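Local coordinates for cytokinesis protein 2 (Saccharomyces cerevisiae, PDB 4WPE), which mediates the cytoskeletal rearrangements needed for cytokinesis, forming rings at the division site, and is represented here by a dimer of its phospholipid-binding F-BAR domain, at the interface of chains A and B. Residues are numbered along the deposited sequence; one frame, centred on the assembly and turned at random. Chains: chain A/B, Cytokinesis protein 2.

Three patches sample the two-fold symmetric interface of an F-BAR dimer, the form in which this family works. Contacts 2 and 3, about 21 Å apart between the centres of their C-alpha atoms, both lie where helix 170-259 of one chain runs antiparallel to the same helix of the other; position 238 meets position 252 in each, with the chains exchanged. Contact 1 lies about 34 Å from contact 2 and 55 Å from contact 3. There helix 264-275 of chain B docks on the N-terminal segment and helix 170-259 of chain A, the helix that all three contacts share, so that the subunits embrace beyond their central helices.

Contact 1: the interface of chains A and B. Residues chain A 10-11, 15, 220; chain B 268, 271-272.
B:Ile268 lays its branched side chain across A:Tyr11 and A:Gln220, meeting each at about a right angle. Its CG2 methyl rests 3.6 Å from CD2 of A:Tyr11, above the ring plane and off the CD2-CE2 rim, while its other branch ends in CD1, 3.6 Å from the side-chain methylene CG of A:Gln220. With CG1 anti to the carbonyl carbon (chi1 -70°) and CG2 anti to the backbone N, the beta-branch parts the two methyls, which suits an isoleucine that must fill two apolar spots at once. A:Gln220 reaches out extended, its aliphatic stem serving the packing and its amide serving its own chain: OE1 accepts a bond of 2.8 Å from the backbone N of A:Tyr11, which comes from above the carbonyl plane. That bond ties the start of helix 11-14 to the long helix and so positions the tyrosine for its partner.

One turn on, the hydroxyl OG of B:Ser272 lies beside the carbonyl of A:Ser10, 3.1 Å from its O, at most a weak, doubtful hydrogen bond. Its hydrogen is most likely spent on O of B:Ile268 at 2.9 Å; a serine suits the place because this bond within the helix fixes the small hydroxyl beside A:Ser10 and in the plane of the A:Phe15 ring, at its edge. CZ of that ring touches CD2 of B:Phe271 at 4.0 Å; the rings meet rim to rim, their planes turned by under 30°, and do not stack. In the fold, helix 264-275 of chain B thus packs on the N-terminal segment and helix 170-259 of chain A.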
ATOM      1  N   SER A  10      33.316 -27.976  -8.339  1.00 74.62           N
ATOM      2  CA  SER A  10      32.957 -27.548  -6.981  1.00 67.00           C
ATOM      3  C   SER A  10      34.084 -26.743  -6.310  1.00 70.00           C
ATOM      4  O   SER A  10      35.113 -26.458  -6.928  1.00 73.40           O
ATOM      5  CB  SER A  10      32.598 -28.754  -6.113  1.00 66.39           C
ATOM      6  OG  SER A  10      33.692 -29.647  -6.001  1.00 82.80           O
ATOM      7  N   TYR A  11      33.888 -26.374  -5.045  1.00 70.08           N
ATOM      8  CA  TYR A  11      34.870 -25.558  -4.326  1.00 72.48           C
ATOM      9  C   TYR A  11      36.111 -26.357  -3.933  1.00 75.55           C
ATOM     10  O   TYR A  11      37.225 -25.834  -3.949  1.00 72.04           O
ATOM     11  CB  TYR A  11      34.257 -24.940  -3.063  1.00 74.03           C
ATOM     12  CG  TYR A  11      33.354 -23.744  -3.289  1.00 77.23           C
ATOM     13  CD1 TYR A  11      33.031 -22.893  -2.238  1.00 79.96           C
ATOM     14  CD2 TYR A  11      32.817 -23.471  -4.539  1.00 76.81           C
ATOM     15  CE1 TYR A  11      32.201 -21.801  -2.426  1.00 73.42           C
ATOM     16  CE2 TYR A  11      31.986 -22.380  -4.737  1.00 78.56           C
ATOM     17  CZ  TYR A  11      31.682 -21.549  -3.677  1.00 75.26           C
ATOM     18  OH  TYR A  11      30.857 -20.466  -3.867  1.00 80.72           O
ATOM     19  N   PHE A  15      39.939 -25.319  -6.760  1.00 64.40           N
ATOM     20  CA  PHE A  15      40.681 -24.180  -6.227  1.00 67.57           C
ATOM     21  C   PHE A  15      42.002 -24.573  -5.579  1.00 66.31           C
ATOM     22  O   PHE A  15      42.288 -24.198  -4.443  1.00 64.84           O
ATOM     23  CB  PHE A  15      39.807 -23.410  -5.239  1.00 68.70           C
ATOM     24  CG  PHE A  15      38.611 -22.772  -5.880  1.00 69.93           C
ATOM     25  CD1 PHE A  15      38.677 -21.475  -6.360  1.00 68.81           C
ATOM     26  CD2 PHE A  15      37.429 -23.477  -6.030  1.00 74.17           C
ATOM     27  CE1 PHE A  15      37.584 -20.888  -6.961  1.00 64.29           C
ATOM     28  CE2 PHE A  15      36.332 -22.894  -6.630  1.00 73.85           C
ATOM     29  CZ  PHE A  15      36.409 -21.598  -7.097  1.00 71.32           C
ATOM     30  N   GLN A 220      31.990 -24.305   0.896  1.00 61.58           N
ATOM     31  CA  GLN A 220      30.968 -24.642  -0.088  1.00 55.29           C
ATOM     32  C   GLN A 220      29.632 -24.931   0.592  1.00 58.41           C
ATOM     33  O   GLN A 220      28.571 -24.731   0.007  1.00 55.78           O
ATOM     34  CB  GLN A 220      31.419 -25.838  -0.927  1.00 50.63           C
ATOM     35  CG  GLN A 220      30.437 -26.253  -2.000  1.00 58.46           C
ATOM     36  CD  GLN A 220      30.952 -27.397  -2.844  1.00 65.25           C
ATOM     37  OE1 GLN A 220      32.130 -27.440  -3.196  1.00 67.47           O
ATOM     38  NE2 GLN A 220      30.071 -28.339  -3.166  1.00 69.47           N
TER
ATOM     39  N   ILE B 268      27.300 -22.888  -7.360  1.00 74.90           N
ATOM     40  CA  ILE B 268      28.615 -23.380  -6.982  1.00 73.76           C
ATOM     41  C   ILE B 268      29.335 -23.959  -8.198  1.00 73.21           C
ATOM     42  O   ILE B 268      30.532 -23.735  -8.384  1.00 78.78           O
ATOM     43  CB  ILE B 268      28.508 -24.435  -5.866  1.00 71.09           C
ATOM     44  CG1 ILE B 268      28.087 -23.761  -4.559  1.00 66.56           C
ATOM     45  CG2 ILE B 268      29.833 -25.156  -5.673  1.00 67.94           C
ATOM     46  CD1 ILE B 268      27.531 -24.712  -3.532  1.00 69.23           C
ATOM     47  N   PHE B 271      30.375 -20.930 -10.631  1.00 71.29           N
ATOM     48  CA  PHE B 271      31.405 -20.084 -10.030  1.00 76.42           C
ATOM     49  C   PHE B 271      32.774 -20.752 -10.096  1.00 80.94           C
ATOM     50  O   PHE B 271      33.779 -20.100 -10.375  1.00 85.27           O
ATOM     51  CB  PHE B 271      31.055 -19.752  -8.574  1.00 79.37           C
ATOM     52  CG  PHE B 271      32.003 -18.775  -7.926  1.00 80.03           C
ATOM     53  CD1 PHE B 271      31.731 -17.417  -7.936  1.00 79.39           C
ATOM     54  CD2 PHE B 271      33.157 -19.217  -7.296  1.00 81.43           C
ATOM     55  CE1 PHE B 271      32.596 -16.516  -7.340  1.00 79.56           C
ATOM     56  CE2 PHE B 271      34.025 -18.322  -6.699  1.00 79.52           C
ATOM     57  CZ  PHE B 271      33.745 -16.970  -6.721  1.00 80.94           C
ATOM     58  N   SER B 272      32.804 -22.054  -9.837  1.00 79.67           N
ATOM     59  CA  SER B 272      34.051 -22.809  -9.856  1.00 78.11           C
ATOM     60  C   SER B 272      34.588 -22.925 -11.279  1.00 83.32           C
ATOM     61  O   SER B 272      35.799 -23.001 -11.494  1.00 96.02           O
ATOM     62  CB  SER B 272      33.844 -24.197  -9.250  1.00 75.20           C
ATOM     63  OG  SER B 272      33.357 -24.102  -7.922  1.00 73.20           O
TER

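Contact 2: the interface of chains A and B. Residues chain A 238, 242, 245-246; chain B 249, 252-253.
Carboxylate oxygen OD1 of B:Asp253 faces the terminal methyl CE of A:Met242 at 3.3 Å, and the backbone O of B:Gln249 approaches the same methyl at 3.4 Å. The selenomethionine sends CG out anti to the backbone N (chi1 -180°), then bends at chi2 and chi3, which turns CE over the partner helix. It replaces the native methionine, whose long unbranched chain can bend to follow that helix. The side chains of A:Met242 and B:Gln249 cross obliquely, SE lying 3.6 Å from CG of the glutamine. The glutamine is extended, and its amide NE2 comes to 3.7 Å from CG1 of A:Ile246, which lies over the face of the amide, above NE2.

A:Tyr245 offers a ring edge rather than a face: CG of B:Met252 lies in the ring plane, 3.6 Å from CE2, and the two side chains cross at about a right angle. A tyrosine suits the place because its flat ring gives a long edge for CG, which OH extends to CE. A leucine in place of A:Tyr245 would probably leave CE of B:Met252 without its neighbouring ring and hydroxyl, free to turn. The small A:Ala238 probably lets the helices come close here, its CA standing 4.1 Å from the selenium SE of B:Met252.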
ATOM      1  N   ALA A 238       7.446 -13.727  -1.512  1.00 67.57           N
ATOM      2  CA  ALA A 238       6.585 -13.702  -2.694  1.00 65.44           C
ATOM      3  C   ALA A 238       5.258 -14.428  -2.483  1.00 68.52           C
ATOM      4  O   ALA A 238       4.322 -14.242  -3.256  1.00 76.93           O
ATOM      5  CB  ALA A 238       7.317 -14.303  -3.889  1.00 65.84           C
HETATM    6  N   MSE A 242       1.732 -12.473  -2.252  1.00 65.87           N
HETATM    7  CA  MSE A 242       0.778 -13.076  -3.178  1.00 63.29           C
HETATM    8  C   MSE A 242      -0.588 -13.280  -2.536  1.00 63.67           C
HETATM    9  O   MSE A 242      -1.619 -13.064  -3.169  1.00 74.10           O
HETATM   10  CB  MSE A 242       1.304 -14.418  -3.690  1.00 70.43           C
HETATM   11  CG  MSE A 242       0.372 -15.111  -4.662  1.00 77.06           C
HETATM   12 SE   MSE A 242       0.164 -14.097  -6.310  1.00111.00          SE
HETATM   13  CE  MSE A 242       1.741 -14.749  -7.253  1.00124.12           C
ATOM     14  N   TYR A 245      -2.535  -9.953  -2.542  1.00 57.84           N
ATOM     15  CA  TYR A 245      -2.992  -9.536  -3.863  1.00 58.03           C
ATOM     16  C   TYR A 245      -4.155 -10.399  -4.350  1.00 65.42           C
ATOM     17  O   TYR A 245      -5.075  -9.906  -5.001  1.00 71.46           O
ATOM     18  CB  TYR A 245      -1.835  -9.592  -4.866  1.00 49.63           C
ATOM     19  CG  TYR A 245      -0.596  -8.839  -4.420  1.00 48.26           C
ATOM     20  CD1 TYR A 245      -0.698  -7.667  -3.681  1.00 45.85           C
ATOM     21  CD2 TYR A 245       0.678  -9.308  -4.730  1.00 57.21           C
ATOM     22  CE1 TYR A 245       0.433  -6.977  -3.268  1.00 43.45           C
ATOM     23  CE2 TYR A 245       1.813  -8.627  -4.321  1.00 51.01           C
ATOM     24  CZ  TYR A 245       1.684  -7.462  -3.591  1.00 51.33           C
ATOM     25  OH  TYR A 245       2.805  -6.779  -3.180  1.00 54.38           O
ATOM     26  N   ILE A 246      -4.113 -11.687  -4.027  1.00 66.33           N
ATOM     27  CA  ILE A 246      -5.180 -12.601  -4.413  1.00 65.10           C
ATOM     28  C   ILE A 246      -6.436 -12.304  -3.595  1.00 66.69           C
ATOM     29  O   ILE A 246      -7.555 -12.381  -4.104  1.00 74.20           O
ATOM     30  CB  ILE A 246      -4.748 -14.073  -4.242  1.00 61.23           C
ATOM     31  CG1 ILE A 246      -4.031 -14.553  -5.505  1.00 68.47           C
ATOM     32  CG2 ILE A 246      -5.940 -14.971  -3.989  1.00 59.90           C
ATOM     33  CD1 ILE A 246      -3.176 -15.776  -5.296  1.00 74.07           C
TER
ATOM     34  N   GLN B 249       0.037  -9.493  -8.858  1.00 62.82           N
ATOM     35  CA  GLN B 249       0.052 -10.948  -8.859  1.00 72.08           C
ATOM     36  C   GLN B 249       0.995 -11.478  -9.939  1.00 68.79           C
ATOM     37  O   GLN B 249       1.763 -12.408  -9.704  1.00 72.95           O
ATOM     38  CB  GLN B 249      -1.363 -11.500  -9.056  1.00 77.08           C
ATOM     39  CG  GLN B 249      -1.417 -13.000  -9.303  1.00 88.39           C
ATOM     40  CD  GLN B 249      -2.835 -13.535  -9.344  1.00 99.20           C
ATOM     41  OE1 GLN B 249      -3.779 -12.803  -9.641  1.00101.40           O
ATOM     42  NE2 GLN B 249      -2.993 -14.818  -9.036  1.00104.45           N
HETATM   43  N   MSE B 252       4.657 -11.147  -8.895  1.00 63.11           N
HETATM   44  CA  MSE B 252       5.065 -12.143  -7.908  1.00 65.70           C
HETATM   45  C   MSE B 252       5.115 -13.528  -8.543  1.00 69.88           C
HETATM   46  O   MSE B 252       5.790 -14.426  -8.038  1.00 76.74           O
HETATM   47  CB  MSE B 252       4.124 -12.144  -6.703  1.00 69.37           C
HETATM   48  CG  MSE B 252       4.119 -10.844  -5.920  1.00 73.52           C
HETATM   49 SE   MSE B 252       5.829 -10.495  -5.056  1.00 79.93          SE
HETATM   50  CE  MSE B 252       5.474  -8.710  -4.349  1.00 71.10           C
ATOM     51  N   ASP B 253       4.395 -13.700  -9.648  1.00 69.50           N
ATOM     52  CA  ASP B 253       4.516 -14.920 -10.435  1.00 76.20           C
ATOM     53  C   ASP B 253       5.911 -14.976 -11.043  1.00 80.33           C
ATOM     54  O   ASP B 253       6.568 -16.013 -11.003  1.00 78.31           O
ATOM     55  CB  ASP B 253       3.451 -14.990 -11.532  1.00 78.54           C
ATOM     56  CG  ASP B 253       2.124 -15.532 -11.030  1.00 80.31           C
ATOM     57  OD1 ASP B 253       2.127 -16.343 -10.078  1.00 76.56           O
ATOM     58  OD2 ASP B 253       1.077 -15.152 -11.594  1.00 83.12           O
TER

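Contact 3: the interface of chains A and B. Residues chain A 252, 255-256, 259; chain B 234-235, 237-238.
A:Leu259 drives its two methyls against the partner helix in this antiparallel helix pair of the F-BAR dimer. CD1 packs on the backbone of B:Gln235, 3.7 Å from CA, and CD2 lies 3.7 Å from CB of B:Leu234, the two leucine side chains crossing at about a right angle. The forked end of a leucine suits this task of covering backbone and side chain together. One turn back, A:Leu255 reaches across with CD2: it touches CB of B:Ala238 at 3.8 Å and meets the ring of B:Phe237 at its edge, in the ring plane, 4.0 Å from CD2 of that ring. CG of A:Leu255 stands anti to the backbone N (chi1 -176°), which carries this methyl towards both partners. The small B:Ala238 probably allows this close approach.

At the margin, the amide NE2 of B:Gln235, brought round by a bend at chi2, comes near both the methyl CG2 and the hydroxyl OG1 of A:Thr256, without a clear bond to either. The threonine itself is oriented from within its helix: OG1 donates to O of A:Met252, 3.1 Å away and tilted from the carbonyl plane, which helps to fix the side-chain rotation that turns both branches to the glutamine.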
HETATM    1  N   MSE A 252     -12.510  -6.955  -4.492  1.00 63.11           N
HETATM    2  CA  MSE A 252     -12.963  -6.062  -5.554  1.00 65.70           C
HETATM    3  C   MSE A 252     -13.929  -6.789  -6.482  1.00 69.88           C
HETATM    4  O   MSE A 252     -14.720  -6.159  -7.185  1.00 76.74           O
HETATM    5  CB  MSE A 252     -11.781  -5.505  -6.349  1.00 69.37           C
HETATM    6  CG  MSE A 252     -10.838  -4.642  -5.532  1.00 73.52           C
HETATM    7 SE   MSE A 252     -11.682  -2.997  -4.922  1.00 79.93          SE
HETATM    8  CE  MSE A 252     -10.250  -2.300  -3.793  1.00 71.10           C
ATOM      9  N   LEU A 255     -17.234  -6.216  -4.676  1.00 79.60           N
ATOM     10  CA  LEU A 255     -17.721  -4.863  -4.910  1.00 76.90           C
ATOM     11  C   LEU A 255     -18.302  -4.727  -6.310  1.00 81.29           C
ATOM     12  O   LEU A 255     -19.369  -4.145  -6.493  1.00 83.35           O
ATOM     13  CB  LEU A 255     -16.597  -3.846  -4.706  1.00 67.84           C
ATOM     14  CG  LEU A 255     -17.015  -2.382  -4.842  1.00 64.02           C
ATOM     15  CD1 LEU A 255     -18.189  -2.083  -3.927  1.00 67.45           C
ATOM     16  CD2 LEU A 255     -15.850  -1.456  -4.539  1.00 61.27           C
ATOM     17  N   THR A 256     -17.595  -5.271  -7.293  1.00 80.07           N
ATOM     18  CA  THR A 256     -18.085  -5.287  -8.663  1.00 76.90           C
ATOM     19  C   THR A 256     -19.399  -6.068  -8.779  1.00 81.27           C
ATOM     20  O   THR A 256     -20.342  -5.606  -9.422  1.00 87.94           O
ATOM     21  CB  THR A 256     -17.038  -5.892  -9.622  1.00 73.83           C
ATOM     22  OG1 THR A 256     -15.922  -4.998  -9.744  1.00 75.57           O
ATOM     23  CG2 THR A 256     -17.640  -6.123 -10.999  1.00 72.92           C
ATOM     24  N   LEU A 259     -22.315  -3.959  -7.312  1.00 72.77           N
ATOM     25  CA  LEU A 259     -22.552  -2.735  -8.059  1.00 74.07           C
ATOM     26  C   LEU A 259     -23.394  -3.046  -9.285  1.00 81.93           C
ATOM     27  O   LEU A 259     -24.136  -2.194  -9.777  1.00 84.88           O
ATOM     28  CB  LEU A 259     -21.242  -2.072  -8.489  1.00 73.65           C
ATOM     29  CG  LEU A 259     -20.405  -1.264  -7.502  1.00 69.97           C
ATOM     30  CD1 LEU A 259     -19.026  -0.970  -8.081  1.00 69.00           C
ATOM     31  CD2 LEU A 259     -21.141   0.024  -7.186  1.00 63.88           C
TER
ATOM     32  N   LEU B 234     -17.886   4.055  -8.596  1.00 62.72           N
ATOM     33  CA  LEU B 234     -17.403   3.025  -7.688  1.00 60.89           C
ATOM     34  C   LEU B 234     -16.848   1.813  -8.434  1.00 67.81           C
ATOM     35  O   LEU B 234     -16.031   1.070  -7.886  1.00 70.89           O
ATOM     36  CB  LEU B 234     -18.513   2.593  -6.728  1.00 59.09           C
ATOM     37  CG  LEU B 234     -18.732   3.552  -5.551  1.00 60.42           C
ATOM     38  CD1 LEU B 234     -19.880   3.092  -4.662  1.00 56.76           C
ATOM     39  CD2 LEU B 234     -17.452   3.695  -4.742  1.00 64.22           C
ATOM     40  N   GLN B 235     -17.279   1.602  -9.676  1.00 70.28           N
ATOM     41  CA  GLN B 235     -16.680   0.534 -10.471  1.00 80.86           C
ATOM     42  C   GLN B 235     -15.339   1.038 -10.984  1.00 77.82           C
ATOM     43  O   GLN B 235     -14.332   0.340 -10.892  1.00 74.92           O
ATOM     44  CB  GLN B 235     -17.589   0.100 -11.629  1.00 84.60           C
ATOM     45  CG  GLN B 235     -17.742  -1.431 -11.823  1.00125.14           C
ATOM     46  CD  GLN B 235     -16.465  -2.181 -12.230  1.00124.68           C
ATOM     47  OE1 GLN B 235     -15.361  -1.657 -12.161  1.00121.47           O
ATOM     48  NE2 GLN B 235     -16.632  -3.428 -12.660  1.00125.95           N
ATOM     49  N   PHE B 237     -13.515   2.943  -9.591  1.00 71.38           N
ATOM     50  CA  PHE B 237     -12.705   2.706  -8.405  1.00 66.77           C
ATOM     51  C   PHE B 237     -12.279   1.241  -8.315  1.00 66.34           C
ATOM     52  O   PHE B 237     -11.090   0.937  -8.200  1.00 67.45           O
ATOM     53  CB  PHE B 237     -13.493   3.122  -7.159  1.00 65.32           C
ATOM     54  CG  PHE B 237     -12.882   2.673  -5.866  1.00 62.51           C
ATOM     55  CD1 PHE B 237     -11.773   3.314  -5.346  1.00 61.60           C
ATOM     56  CD2 PHE B 237     -13.447   1.629  -5.149  1.00 63.37           C
ATOM     57  CE1 PHE B 237     -11.219   2.904  -4.145  1.00 64.40           C
ATOM     58  CE2 PHE B 237     -12.904   1.215  -3.948  1.00 61.28           C
ATOM     59  CZ  PHE B 237     -11.787   1.854  -3.445  1.00 63.94           C
ATOM     60  N   ALA B 238     -13.254   0.340  -8.388  1.00 67.57           N
ATOM     61  CA  ALA B 238     -13.005  -1.095  -8.249  1.00 65.44           C
ATOM     62  C   ALA B 238     -12.250  -1.689  -9.436  1.00 68.52           C
ATOM     63  O   ALA B 238     -11.711  -2.789  -9.338  1.00 76.93           O
ATOM     64  CB  ALA B 238     -14.320  -1.840  -8.048  1.00 65.84           C
TER